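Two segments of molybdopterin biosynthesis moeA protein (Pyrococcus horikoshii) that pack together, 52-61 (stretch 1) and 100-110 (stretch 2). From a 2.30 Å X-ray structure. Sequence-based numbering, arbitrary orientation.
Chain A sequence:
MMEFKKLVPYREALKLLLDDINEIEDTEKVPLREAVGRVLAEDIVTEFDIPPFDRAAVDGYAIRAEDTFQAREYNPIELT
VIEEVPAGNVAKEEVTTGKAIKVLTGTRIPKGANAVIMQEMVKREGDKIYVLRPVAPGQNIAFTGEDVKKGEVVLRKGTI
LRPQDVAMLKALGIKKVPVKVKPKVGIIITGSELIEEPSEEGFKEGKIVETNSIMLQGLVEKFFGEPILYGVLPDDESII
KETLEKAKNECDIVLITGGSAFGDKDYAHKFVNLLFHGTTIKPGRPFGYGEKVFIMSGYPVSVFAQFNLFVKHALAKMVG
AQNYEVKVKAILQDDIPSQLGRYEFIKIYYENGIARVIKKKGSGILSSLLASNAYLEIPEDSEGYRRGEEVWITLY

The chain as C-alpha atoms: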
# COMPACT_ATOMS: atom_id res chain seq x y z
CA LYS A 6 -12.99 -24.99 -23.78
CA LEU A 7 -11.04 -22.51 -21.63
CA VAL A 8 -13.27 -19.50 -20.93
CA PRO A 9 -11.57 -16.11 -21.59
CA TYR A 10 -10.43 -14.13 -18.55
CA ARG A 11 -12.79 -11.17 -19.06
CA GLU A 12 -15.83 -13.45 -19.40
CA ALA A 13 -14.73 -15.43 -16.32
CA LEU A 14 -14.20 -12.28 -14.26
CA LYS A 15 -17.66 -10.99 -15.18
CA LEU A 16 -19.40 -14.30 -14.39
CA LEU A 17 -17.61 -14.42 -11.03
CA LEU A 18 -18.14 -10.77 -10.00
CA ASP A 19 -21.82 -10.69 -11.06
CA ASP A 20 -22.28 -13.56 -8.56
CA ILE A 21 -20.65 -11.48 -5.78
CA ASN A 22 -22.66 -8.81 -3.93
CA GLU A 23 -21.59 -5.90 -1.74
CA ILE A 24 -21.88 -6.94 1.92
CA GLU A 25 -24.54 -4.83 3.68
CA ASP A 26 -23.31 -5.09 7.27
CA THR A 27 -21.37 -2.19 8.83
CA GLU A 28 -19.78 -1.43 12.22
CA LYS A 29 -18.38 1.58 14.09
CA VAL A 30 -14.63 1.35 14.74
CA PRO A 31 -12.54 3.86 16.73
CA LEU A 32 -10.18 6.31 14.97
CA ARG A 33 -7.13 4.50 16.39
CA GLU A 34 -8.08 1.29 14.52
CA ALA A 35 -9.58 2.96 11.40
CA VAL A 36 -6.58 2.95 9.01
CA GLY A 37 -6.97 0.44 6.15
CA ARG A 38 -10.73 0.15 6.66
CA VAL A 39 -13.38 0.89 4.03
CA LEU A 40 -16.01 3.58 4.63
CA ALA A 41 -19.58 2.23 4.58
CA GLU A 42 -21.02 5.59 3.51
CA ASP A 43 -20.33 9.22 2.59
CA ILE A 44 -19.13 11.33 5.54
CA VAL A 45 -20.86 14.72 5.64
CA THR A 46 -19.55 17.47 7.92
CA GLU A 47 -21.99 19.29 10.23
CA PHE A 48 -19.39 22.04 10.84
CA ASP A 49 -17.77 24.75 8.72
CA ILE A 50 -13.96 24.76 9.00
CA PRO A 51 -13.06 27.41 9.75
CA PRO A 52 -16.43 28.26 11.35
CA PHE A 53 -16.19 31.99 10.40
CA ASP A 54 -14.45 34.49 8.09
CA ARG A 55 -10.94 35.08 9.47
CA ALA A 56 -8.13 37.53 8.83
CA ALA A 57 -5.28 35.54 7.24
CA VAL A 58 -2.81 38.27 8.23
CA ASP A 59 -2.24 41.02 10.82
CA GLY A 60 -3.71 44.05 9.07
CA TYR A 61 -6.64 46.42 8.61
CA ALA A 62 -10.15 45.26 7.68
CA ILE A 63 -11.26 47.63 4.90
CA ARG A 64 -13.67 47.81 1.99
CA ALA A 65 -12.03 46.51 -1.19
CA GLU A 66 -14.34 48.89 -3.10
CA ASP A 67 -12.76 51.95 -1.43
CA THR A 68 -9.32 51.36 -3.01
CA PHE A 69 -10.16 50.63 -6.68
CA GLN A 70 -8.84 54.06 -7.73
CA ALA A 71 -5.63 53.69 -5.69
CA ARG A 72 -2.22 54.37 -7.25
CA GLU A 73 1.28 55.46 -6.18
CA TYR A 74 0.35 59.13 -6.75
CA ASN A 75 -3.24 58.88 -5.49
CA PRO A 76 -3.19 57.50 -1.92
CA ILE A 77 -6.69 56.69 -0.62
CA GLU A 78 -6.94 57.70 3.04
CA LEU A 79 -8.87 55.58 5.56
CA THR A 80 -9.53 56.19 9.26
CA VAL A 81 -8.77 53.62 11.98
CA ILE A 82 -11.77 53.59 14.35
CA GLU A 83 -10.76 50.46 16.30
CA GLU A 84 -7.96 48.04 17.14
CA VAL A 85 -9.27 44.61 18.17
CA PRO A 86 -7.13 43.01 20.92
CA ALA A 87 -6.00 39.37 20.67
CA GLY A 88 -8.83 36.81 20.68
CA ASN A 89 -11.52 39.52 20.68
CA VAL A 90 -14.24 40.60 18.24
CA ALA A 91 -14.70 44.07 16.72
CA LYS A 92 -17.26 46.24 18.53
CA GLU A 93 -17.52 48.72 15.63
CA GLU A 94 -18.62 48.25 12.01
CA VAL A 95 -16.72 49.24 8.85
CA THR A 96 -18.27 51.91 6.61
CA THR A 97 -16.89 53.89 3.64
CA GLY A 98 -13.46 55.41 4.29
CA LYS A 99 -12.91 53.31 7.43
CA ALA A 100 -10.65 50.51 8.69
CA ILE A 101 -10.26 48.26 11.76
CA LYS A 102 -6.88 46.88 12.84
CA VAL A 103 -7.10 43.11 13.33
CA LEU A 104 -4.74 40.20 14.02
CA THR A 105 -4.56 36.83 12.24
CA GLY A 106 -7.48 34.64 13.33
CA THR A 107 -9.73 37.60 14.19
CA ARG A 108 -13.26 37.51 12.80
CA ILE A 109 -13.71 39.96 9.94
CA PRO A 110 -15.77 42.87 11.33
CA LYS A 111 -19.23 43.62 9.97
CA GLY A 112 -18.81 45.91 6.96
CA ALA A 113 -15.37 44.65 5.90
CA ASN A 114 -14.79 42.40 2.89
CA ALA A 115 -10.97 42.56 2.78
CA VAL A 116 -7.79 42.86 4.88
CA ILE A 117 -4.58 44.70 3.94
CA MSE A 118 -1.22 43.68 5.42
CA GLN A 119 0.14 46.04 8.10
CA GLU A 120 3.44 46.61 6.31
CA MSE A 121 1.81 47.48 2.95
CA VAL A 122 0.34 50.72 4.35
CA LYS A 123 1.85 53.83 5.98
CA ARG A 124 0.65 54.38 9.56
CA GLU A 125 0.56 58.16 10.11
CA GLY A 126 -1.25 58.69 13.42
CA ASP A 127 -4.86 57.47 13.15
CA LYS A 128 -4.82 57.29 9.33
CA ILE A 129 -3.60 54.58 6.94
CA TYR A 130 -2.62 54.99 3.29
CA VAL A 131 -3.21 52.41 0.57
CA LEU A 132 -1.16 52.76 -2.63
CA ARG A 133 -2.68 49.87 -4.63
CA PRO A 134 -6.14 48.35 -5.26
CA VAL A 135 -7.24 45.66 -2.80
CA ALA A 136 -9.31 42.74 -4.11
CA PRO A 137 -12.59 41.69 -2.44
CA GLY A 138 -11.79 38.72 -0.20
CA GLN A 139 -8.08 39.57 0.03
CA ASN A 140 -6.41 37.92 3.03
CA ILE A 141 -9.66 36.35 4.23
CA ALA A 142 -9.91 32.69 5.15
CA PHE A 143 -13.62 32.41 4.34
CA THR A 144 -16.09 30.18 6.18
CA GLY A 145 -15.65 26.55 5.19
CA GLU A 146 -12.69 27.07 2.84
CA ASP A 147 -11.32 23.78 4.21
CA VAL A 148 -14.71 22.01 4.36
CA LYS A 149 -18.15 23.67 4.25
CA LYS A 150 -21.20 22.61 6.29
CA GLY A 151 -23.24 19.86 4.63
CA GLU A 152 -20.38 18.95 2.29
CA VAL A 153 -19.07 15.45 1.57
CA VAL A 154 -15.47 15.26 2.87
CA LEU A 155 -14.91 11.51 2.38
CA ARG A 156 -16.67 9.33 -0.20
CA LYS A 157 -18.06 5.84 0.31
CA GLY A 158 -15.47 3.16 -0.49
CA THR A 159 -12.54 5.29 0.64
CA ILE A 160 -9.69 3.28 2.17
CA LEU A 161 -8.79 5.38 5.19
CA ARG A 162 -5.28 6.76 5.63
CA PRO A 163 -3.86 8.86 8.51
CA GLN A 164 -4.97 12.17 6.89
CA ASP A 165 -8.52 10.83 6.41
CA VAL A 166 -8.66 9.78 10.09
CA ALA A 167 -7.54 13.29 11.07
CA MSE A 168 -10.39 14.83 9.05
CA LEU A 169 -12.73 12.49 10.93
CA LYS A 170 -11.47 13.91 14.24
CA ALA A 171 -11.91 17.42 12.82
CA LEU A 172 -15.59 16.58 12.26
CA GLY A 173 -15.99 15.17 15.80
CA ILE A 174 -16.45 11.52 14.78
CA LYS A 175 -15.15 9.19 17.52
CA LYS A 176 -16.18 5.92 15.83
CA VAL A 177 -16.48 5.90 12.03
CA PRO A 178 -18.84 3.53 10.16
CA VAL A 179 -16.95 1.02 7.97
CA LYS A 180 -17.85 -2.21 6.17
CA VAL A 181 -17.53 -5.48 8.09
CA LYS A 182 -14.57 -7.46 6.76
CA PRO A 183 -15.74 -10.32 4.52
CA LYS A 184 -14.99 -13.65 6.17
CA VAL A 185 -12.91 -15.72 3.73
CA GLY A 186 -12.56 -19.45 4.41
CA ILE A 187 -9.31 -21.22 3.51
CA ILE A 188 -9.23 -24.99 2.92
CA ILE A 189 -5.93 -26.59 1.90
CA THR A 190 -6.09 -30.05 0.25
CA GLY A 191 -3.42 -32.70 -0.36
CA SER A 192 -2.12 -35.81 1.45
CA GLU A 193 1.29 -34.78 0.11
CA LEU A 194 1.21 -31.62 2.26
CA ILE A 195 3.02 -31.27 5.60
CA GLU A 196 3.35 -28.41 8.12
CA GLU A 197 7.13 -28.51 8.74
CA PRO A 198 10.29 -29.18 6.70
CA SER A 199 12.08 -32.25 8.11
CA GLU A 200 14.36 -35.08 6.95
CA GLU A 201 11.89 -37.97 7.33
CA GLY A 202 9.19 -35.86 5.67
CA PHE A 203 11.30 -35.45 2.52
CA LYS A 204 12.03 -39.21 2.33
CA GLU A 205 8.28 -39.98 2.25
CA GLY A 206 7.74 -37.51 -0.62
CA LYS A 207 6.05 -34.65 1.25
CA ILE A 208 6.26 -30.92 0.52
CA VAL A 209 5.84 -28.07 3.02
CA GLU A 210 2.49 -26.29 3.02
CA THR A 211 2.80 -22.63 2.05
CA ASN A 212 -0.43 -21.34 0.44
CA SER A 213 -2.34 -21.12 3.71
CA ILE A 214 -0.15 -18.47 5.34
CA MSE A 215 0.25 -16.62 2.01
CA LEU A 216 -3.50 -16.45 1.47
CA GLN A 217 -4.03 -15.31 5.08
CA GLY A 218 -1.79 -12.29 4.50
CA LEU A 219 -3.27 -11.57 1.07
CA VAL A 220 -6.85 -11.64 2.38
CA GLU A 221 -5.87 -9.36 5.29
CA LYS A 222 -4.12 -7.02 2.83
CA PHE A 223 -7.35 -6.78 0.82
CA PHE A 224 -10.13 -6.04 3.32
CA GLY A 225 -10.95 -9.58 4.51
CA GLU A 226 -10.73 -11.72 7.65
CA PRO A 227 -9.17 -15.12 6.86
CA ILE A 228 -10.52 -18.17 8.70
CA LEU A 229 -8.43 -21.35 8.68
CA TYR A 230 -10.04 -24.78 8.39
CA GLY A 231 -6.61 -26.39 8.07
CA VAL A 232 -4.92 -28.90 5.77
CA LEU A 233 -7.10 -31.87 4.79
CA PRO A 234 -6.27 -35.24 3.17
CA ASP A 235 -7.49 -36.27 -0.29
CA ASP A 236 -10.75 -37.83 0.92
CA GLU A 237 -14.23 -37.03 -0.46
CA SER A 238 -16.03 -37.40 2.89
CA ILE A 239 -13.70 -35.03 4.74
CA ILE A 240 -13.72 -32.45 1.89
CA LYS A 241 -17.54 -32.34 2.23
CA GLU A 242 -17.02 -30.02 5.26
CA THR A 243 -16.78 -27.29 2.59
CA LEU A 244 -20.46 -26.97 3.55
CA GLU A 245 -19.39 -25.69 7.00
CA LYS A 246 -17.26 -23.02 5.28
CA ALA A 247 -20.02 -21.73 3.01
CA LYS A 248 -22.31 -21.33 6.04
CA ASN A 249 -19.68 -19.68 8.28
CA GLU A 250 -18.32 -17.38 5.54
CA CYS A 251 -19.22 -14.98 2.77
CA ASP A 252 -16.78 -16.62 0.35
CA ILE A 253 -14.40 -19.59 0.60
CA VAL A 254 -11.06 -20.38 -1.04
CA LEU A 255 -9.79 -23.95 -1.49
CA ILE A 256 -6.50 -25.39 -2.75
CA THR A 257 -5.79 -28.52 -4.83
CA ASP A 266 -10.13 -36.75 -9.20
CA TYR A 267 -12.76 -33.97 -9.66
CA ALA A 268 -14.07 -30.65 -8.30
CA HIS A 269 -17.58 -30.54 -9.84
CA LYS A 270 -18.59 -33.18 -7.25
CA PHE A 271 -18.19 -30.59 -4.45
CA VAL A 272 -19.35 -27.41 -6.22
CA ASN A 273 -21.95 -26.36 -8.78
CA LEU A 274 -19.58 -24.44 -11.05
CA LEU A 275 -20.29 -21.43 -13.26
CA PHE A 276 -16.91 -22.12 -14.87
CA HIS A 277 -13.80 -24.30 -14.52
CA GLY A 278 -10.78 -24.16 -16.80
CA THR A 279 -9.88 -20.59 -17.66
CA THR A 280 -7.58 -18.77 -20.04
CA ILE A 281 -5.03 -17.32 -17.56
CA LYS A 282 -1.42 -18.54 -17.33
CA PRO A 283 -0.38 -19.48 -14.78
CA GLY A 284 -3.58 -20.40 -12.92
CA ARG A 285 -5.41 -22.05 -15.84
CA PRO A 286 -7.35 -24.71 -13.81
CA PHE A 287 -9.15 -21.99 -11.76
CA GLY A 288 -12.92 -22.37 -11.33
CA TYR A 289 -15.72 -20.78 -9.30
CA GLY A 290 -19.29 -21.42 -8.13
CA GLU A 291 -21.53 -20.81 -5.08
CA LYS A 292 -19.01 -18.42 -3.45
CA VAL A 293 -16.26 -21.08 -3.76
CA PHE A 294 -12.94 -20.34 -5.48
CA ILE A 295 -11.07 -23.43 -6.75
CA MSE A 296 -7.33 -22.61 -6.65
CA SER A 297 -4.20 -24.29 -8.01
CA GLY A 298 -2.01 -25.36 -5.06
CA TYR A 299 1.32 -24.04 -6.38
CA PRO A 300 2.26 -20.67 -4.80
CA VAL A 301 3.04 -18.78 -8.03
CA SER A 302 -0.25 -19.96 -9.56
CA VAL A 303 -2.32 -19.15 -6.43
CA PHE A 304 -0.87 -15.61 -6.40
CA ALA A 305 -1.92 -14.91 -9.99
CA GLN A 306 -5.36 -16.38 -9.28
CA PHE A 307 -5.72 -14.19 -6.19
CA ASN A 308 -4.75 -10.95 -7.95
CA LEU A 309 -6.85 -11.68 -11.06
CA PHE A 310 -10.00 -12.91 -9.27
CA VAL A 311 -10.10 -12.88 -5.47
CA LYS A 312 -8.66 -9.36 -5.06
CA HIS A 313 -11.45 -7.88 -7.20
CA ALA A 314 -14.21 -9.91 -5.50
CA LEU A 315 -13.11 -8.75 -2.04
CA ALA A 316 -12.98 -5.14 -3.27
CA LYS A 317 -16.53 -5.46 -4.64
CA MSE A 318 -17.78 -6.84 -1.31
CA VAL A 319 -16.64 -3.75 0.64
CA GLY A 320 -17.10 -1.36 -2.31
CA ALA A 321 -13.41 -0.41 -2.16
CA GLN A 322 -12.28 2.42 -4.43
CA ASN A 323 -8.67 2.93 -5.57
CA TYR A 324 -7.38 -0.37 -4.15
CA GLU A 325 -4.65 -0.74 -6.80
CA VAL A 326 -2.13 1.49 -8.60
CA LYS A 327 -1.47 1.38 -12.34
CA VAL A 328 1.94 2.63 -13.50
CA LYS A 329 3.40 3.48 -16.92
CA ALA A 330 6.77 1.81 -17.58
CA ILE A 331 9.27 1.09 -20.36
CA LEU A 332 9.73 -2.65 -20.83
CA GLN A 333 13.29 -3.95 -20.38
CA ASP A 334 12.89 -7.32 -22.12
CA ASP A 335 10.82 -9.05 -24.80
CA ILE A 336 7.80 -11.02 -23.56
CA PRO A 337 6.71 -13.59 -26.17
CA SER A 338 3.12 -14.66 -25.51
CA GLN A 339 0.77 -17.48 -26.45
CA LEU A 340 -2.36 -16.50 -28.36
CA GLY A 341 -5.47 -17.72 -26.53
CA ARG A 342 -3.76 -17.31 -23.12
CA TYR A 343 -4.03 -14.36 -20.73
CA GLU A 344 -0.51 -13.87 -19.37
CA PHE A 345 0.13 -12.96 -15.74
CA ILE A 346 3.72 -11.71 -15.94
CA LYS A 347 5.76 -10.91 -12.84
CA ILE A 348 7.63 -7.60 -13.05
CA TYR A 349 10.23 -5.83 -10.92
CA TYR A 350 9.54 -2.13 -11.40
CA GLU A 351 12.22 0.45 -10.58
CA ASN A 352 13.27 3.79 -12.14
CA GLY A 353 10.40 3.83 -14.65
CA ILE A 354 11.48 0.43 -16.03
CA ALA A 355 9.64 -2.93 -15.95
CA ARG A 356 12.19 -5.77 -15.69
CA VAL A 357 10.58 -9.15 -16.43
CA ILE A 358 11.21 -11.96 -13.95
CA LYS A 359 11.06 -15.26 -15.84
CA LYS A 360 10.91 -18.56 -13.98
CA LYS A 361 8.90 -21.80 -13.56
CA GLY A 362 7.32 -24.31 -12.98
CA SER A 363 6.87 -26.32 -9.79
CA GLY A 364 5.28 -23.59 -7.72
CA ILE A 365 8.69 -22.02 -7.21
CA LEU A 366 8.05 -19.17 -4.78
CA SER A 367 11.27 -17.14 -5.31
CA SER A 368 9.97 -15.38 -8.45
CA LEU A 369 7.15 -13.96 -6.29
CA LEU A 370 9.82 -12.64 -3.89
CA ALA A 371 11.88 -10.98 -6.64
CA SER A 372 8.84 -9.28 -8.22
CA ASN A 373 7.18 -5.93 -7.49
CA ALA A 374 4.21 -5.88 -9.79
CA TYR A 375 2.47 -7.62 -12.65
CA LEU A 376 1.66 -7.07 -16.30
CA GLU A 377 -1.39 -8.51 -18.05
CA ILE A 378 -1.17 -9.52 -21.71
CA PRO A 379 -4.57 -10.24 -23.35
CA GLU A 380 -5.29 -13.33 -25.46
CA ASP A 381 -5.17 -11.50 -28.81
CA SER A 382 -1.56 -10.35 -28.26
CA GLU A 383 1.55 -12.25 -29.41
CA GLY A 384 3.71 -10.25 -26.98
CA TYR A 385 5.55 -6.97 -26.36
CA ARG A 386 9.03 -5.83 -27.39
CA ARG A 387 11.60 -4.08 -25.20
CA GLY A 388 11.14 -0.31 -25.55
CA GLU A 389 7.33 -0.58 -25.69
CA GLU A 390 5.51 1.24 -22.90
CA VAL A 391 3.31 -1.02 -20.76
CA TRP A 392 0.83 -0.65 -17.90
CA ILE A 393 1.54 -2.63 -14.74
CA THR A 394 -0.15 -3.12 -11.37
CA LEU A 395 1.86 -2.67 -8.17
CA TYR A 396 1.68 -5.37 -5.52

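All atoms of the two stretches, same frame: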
# COMPACT_ATOMS: atom_id res chain seq x y z
N PRO A 52 -15.01 27.96 11.13
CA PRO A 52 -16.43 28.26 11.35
C PRO A 52 -16.85 29.70 10.98
O PRO A 52 -18.05 29.94 10.85
CB PRO A 52 -16.64 27.99 12.84
CG PRO A 52 -15.29 28.11 13.46
CD PRO A 52 -14.26 27.86 12.39
N PHE A 53 -15.89 30.61 10.82
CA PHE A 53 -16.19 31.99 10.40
C PHE A 53 -15.10 32.60 9.51
O PHE A 53 -14.03 32.03 9.34
CB PHE A 53 -16.45 32.89 11.62
CG PHE A 53 -15.36 32.85 12.66
CD1 PHE A 53 -14.32 33.76 12.63
CD2 PHE A 53 -15.38 31.91 13.67
CE1 PHE A 53 -13.32 33.74 13.58
CE2 PHE A 53 -14.37 31.87 14.64
CZ PHE A 53 -13.34 32.79 14.59
N ASP A 54 -15.41 33.75 8.91
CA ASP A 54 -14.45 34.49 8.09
C ASP A 54 -13.35 35.02 8.99
O ASP A 54 -13.63 35.72 9.96
CB ASP A 54 -15.12 35.68 7.36
CG ASP A 54 -16.28 35.26 6.47
OD1 ASP A 54 -16.32 34.10 6.02
OD2 ASP A 54 -17.20 36.05 6.15
N ARG A 55 -12.10 34.71 8.66
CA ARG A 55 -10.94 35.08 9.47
C ARG A 55 -9.97 35.96 8.70
O ARG A 55 -9.85 35.84 7.48
CB ARG A 55 -10.18 33.83 9.91
CG ARG A 55 -11.00 32.82 10.69
CD ARG A 55 -10.43 32.52 12.07
NE ARG A 55 -10.48 31.10 12.40
CZ ARG A 55 -10.02 30.59 13.54
NH1 ARG A 55 -9.48 31.38 14.47
NH2 ARG A 55 -10.11 29.28 13.75
N ALA A 56 -9.26 36.82 9.41
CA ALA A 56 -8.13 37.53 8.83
C ALA A 56 -6.97 36.54 8.70
O ALA A 56 -6.62 35.87 9.67
CB ALA A 56 -7.73 38.70 9.71
N ALA A 57 -6.41 36.44 7.50
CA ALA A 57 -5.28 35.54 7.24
C ALA A 57 -3.95 36.20 7.59
O ALA A 57 -2.90 35.57 7.53
CB ALA A 57 -5.28 35.11 5.78
N VAL A 58 -4.00 37.48 7.94
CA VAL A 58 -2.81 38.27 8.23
C VAL A 58 -3.13 39.37 9.26
O VAL A 58 -4.28 39.78 9.41
CB VAL A 58 -2.26 38.89 6.91
CG1 VAL A 58 -3.10 40.09 6.46
CG2 VAL A 58 -0.80 39.27 7.06
N ASP A 59 -2.10 39.84 9.96
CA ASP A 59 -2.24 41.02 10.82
C ASP A 59 -2.36 42.23 9.91
O ASP A 59 -1.43 42.52 9.17
CB ASP A 59 -1.02 41.20 11.74
CG ASP A 59 -0.72 39.97 12.57
OD1 ASP A 59 0.29 39.99 13.31
OD2 ASP A 59 -1.42 38.94 12.56
N GLY A 60 -3.49 42.91 9.95
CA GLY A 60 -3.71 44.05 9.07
C GLY A 60 -4.87 44.95 9.44
O GLY A 60 -5.17 45.11 10.61
N TYR A 61 -5.50 45.54 8.42
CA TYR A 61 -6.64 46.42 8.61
C TYR A 61 -7.81 45.95 7.75
O TYR A 61 -7.69 45.84 6.53
CB TYR A 61 -6.27 47.86 8.22
CG TYR A 61 -5.20 48.45 9.11
CD1 TYR A 61 -5.52 49.04 10.32
CD2 TYR A 61 -3.86 48.42 8.73
CE1 TYR A 61 -4.54 49.59 11.14
CE2 TYR A 61 -2.87 48.97 9.53
CZ TYR A 61 -3.22 49.55 10.74
OH TYR A 61 -2.24 50.09 11.54
N ALA A 100 -11.53 51.67 8.55
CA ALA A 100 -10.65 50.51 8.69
C ALA A 100 -10.54 50.09 10.16
O ALA A 100 -10.59 50.93 11.05
CB ALA A 100 -9.27 50.83 8.13
N ILE A 101 -10.37 48.79 10.40
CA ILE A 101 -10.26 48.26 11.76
C ILE A 101 -9.07 47.32 11.86
O ILE A 101 -9.09 46.23 11.30
CB ILE A 101 -11.57 47.52 12.17
CG1 ILE A 101 -12.72 48.52 12.31
CG2 ILE A 101 -11.37 46.74 13.48
CD1 ILE A 101 -14.08 47.87 12.52
N LYS A 102 -8.04 47.73 12.59
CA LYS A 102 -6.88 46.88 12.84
C LYS A 102 -7.29 45.55 13.46
O LYS A 102 -7.97 45.51 14.48
CB LYS A 102 -5.88 47.58 13.76
CG LYS A 102 -4.49 46.96 13.75
CD LYS A 102 -3.48 47.85 14.47
CE LYS A 102 -2.05 47.54 14.05
NZ LYS A 102 -1.59 46.25 14.62
N VAL A 103 -6.88 44.46 12.81
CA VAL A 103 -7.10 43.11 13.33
C VAL A 103 -5.80 42.31 13.36
O VAL A 103 -4.79 42.72 12.80
CB VAL A 103 -8.15 42.34 12.49
CG1 VAL A 103 -9.53 42.95 12.67
CG2 VAL A 103 -7.76 42.30 11.00
N LEU A 104 -5.83 41.18 14.05
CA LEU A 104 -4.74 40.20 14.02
C LEU A 104 -5.20 38.98 13.24
O LEU A 104 -6.38 38.84 12.92
CB LEU A 104 -4.34 39.80 15.43
CG LEU A 104 -3.72 40.92 16.28
CD1 LEU A 104 -3.78 40.57 17.76
CD2 LEU A 104 -2.28 41.19 15.86
N THR A 105 -4.26 38.09 12.92
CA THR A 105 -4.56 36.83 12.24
C THR A 105 -5.45 35.99 13.14
O THR A 105 -5.17 35.85 14.33
CB THR A 105 -3.27 36.06 11.92
OG1 THR A 105 -2.39 36.86 11.12
CG2 THR A 105 -3.55 34.84 11.05
N GLY A 106 -6.51 35.42 12.58
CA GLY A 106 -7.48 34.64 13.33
C GLY A 106 -8.73 35.43 13.71
O GLY A 106 -9.78 34.84 13.95
N THR A 107 -8.62 36.75 13.77
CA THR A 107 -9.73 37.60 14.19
C THR A 107 -10.86 37.57 13.17
O THR A 107 -10.62 37.62 11.97
CB THR A 107 -9.26 39.06 14.39
OG1 THR A 107 -8.11 39.09 15.25
CG2 THR A 107 -10.30 39.88 15.13
N ARG A 108 -12.09 37.51 13.66
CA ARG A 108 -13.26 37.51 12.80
C ARG A 108 -13.35 38.83 12.06
O ARG A 108 -13.20 39.89 12.65
CB ARG A 108 -14.53 37.29 13.62
CG ARG A 108 -15.78 37.06 12.79
CD ARG A 108 -17.05 37.53 13.46
NE ARG A 108 -17.50 36.59 14.47
CZ ARG A 108 -18.26 36.89 15.52
NH1 ARG A 108 -18.69 38.13 15.72
NH2 ARG A 108 -18.59 35.93 16.37
N ILE A 109 -13.60 38.76 10.75
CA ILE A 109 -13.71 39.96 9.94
C ILE A 109 -14.90 40.77 10.46
O ILE A 109 -16.02 40.24 10.53
CB ILE A 109 -13.90 39.62 8.44
CG1 ILE A 109 -12.72 38.79 7.90
CG2 ILE A 109 -14.07 40.88 7.61
CD1 ILE A 109 -11.35 39.38 8.18
N PRO A 110 -14.68 42.02 10.85
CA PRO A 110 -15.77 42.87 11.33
C PRO A 110 -16.90 43.00 10.32
O PRO A 110 -16.67 42.89 9.11
CB PRO A 110 -15.10 44.23 11.53
CG PRO A 110 -13.66 43.93 11.72
CD PRO A 110 -13.38 42.72 10.88
O HOH W 1 -0.68 35.07 9.26

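The strongest polar contact centres on one carboxylate. Asp-59 OD2 accepts two hydrogen bonds from Thr-105, from OG1 at 2.7 Å and from the backbone N at 3.0 Å. Aspartate suits this place because its short side chain, with chi1 in the m rotamer, brings an acceptor to a residue that offers two donors. A water extends the link, donating to Ala-57 O at 2.9 Å and to Thr-105 OG1 at 3.1 Å.

Backbone hydrogen bonds flank this site. Gly-60 and Val-103 form an antiparallel pair, with Val-103 N to Gly-60 O at 2.9 Å and Gly-60 N to Val-103 O at 3.1 Å. Further along, Gly-106 N donates to Ala-56 O (2.9 Å), Ala-56 N to Thr-107 O (3.0 Å) and Ile-109 N to Asp-54 O (3.1 Å), so Ala-56 is held through both its amide and its carbonyl.

Just after Val-103, stretch 2 makes a type II turn from Leu-104 to Thr-107, whose last two residues supply the bonds to Ala-56. Thr-107 closes it, its N and OG1 reaching Leu-104 O at 3.2 and 2.9 Å. Gly-106 has phi near 99°, where a CB would jam against the preceding carbonyl oxygen, so glycine fits.

The contact buries 829 Å² in all, both sides summed. The buried methyl of Ala-56 points toward stretch 2, its CB lying 3.8 Å from Val-103 CG2 and 4.0 Å from Ile-109 CD1; a small apolar group fills this space without needing a polar partner. At one end, the Tyr-61 ring lies obliquely against Lys-102, CE1 to CB 3.6 Å, using the aliphatic part of the lysine, while its NZ is hydrogen-bonded elsewhere in the structure. At the other, Phe-53 CD1 packs 3.6 Å from Arg-108 CG, and the ring's edge meets Gly-106 O, 3.7 Å from CE1.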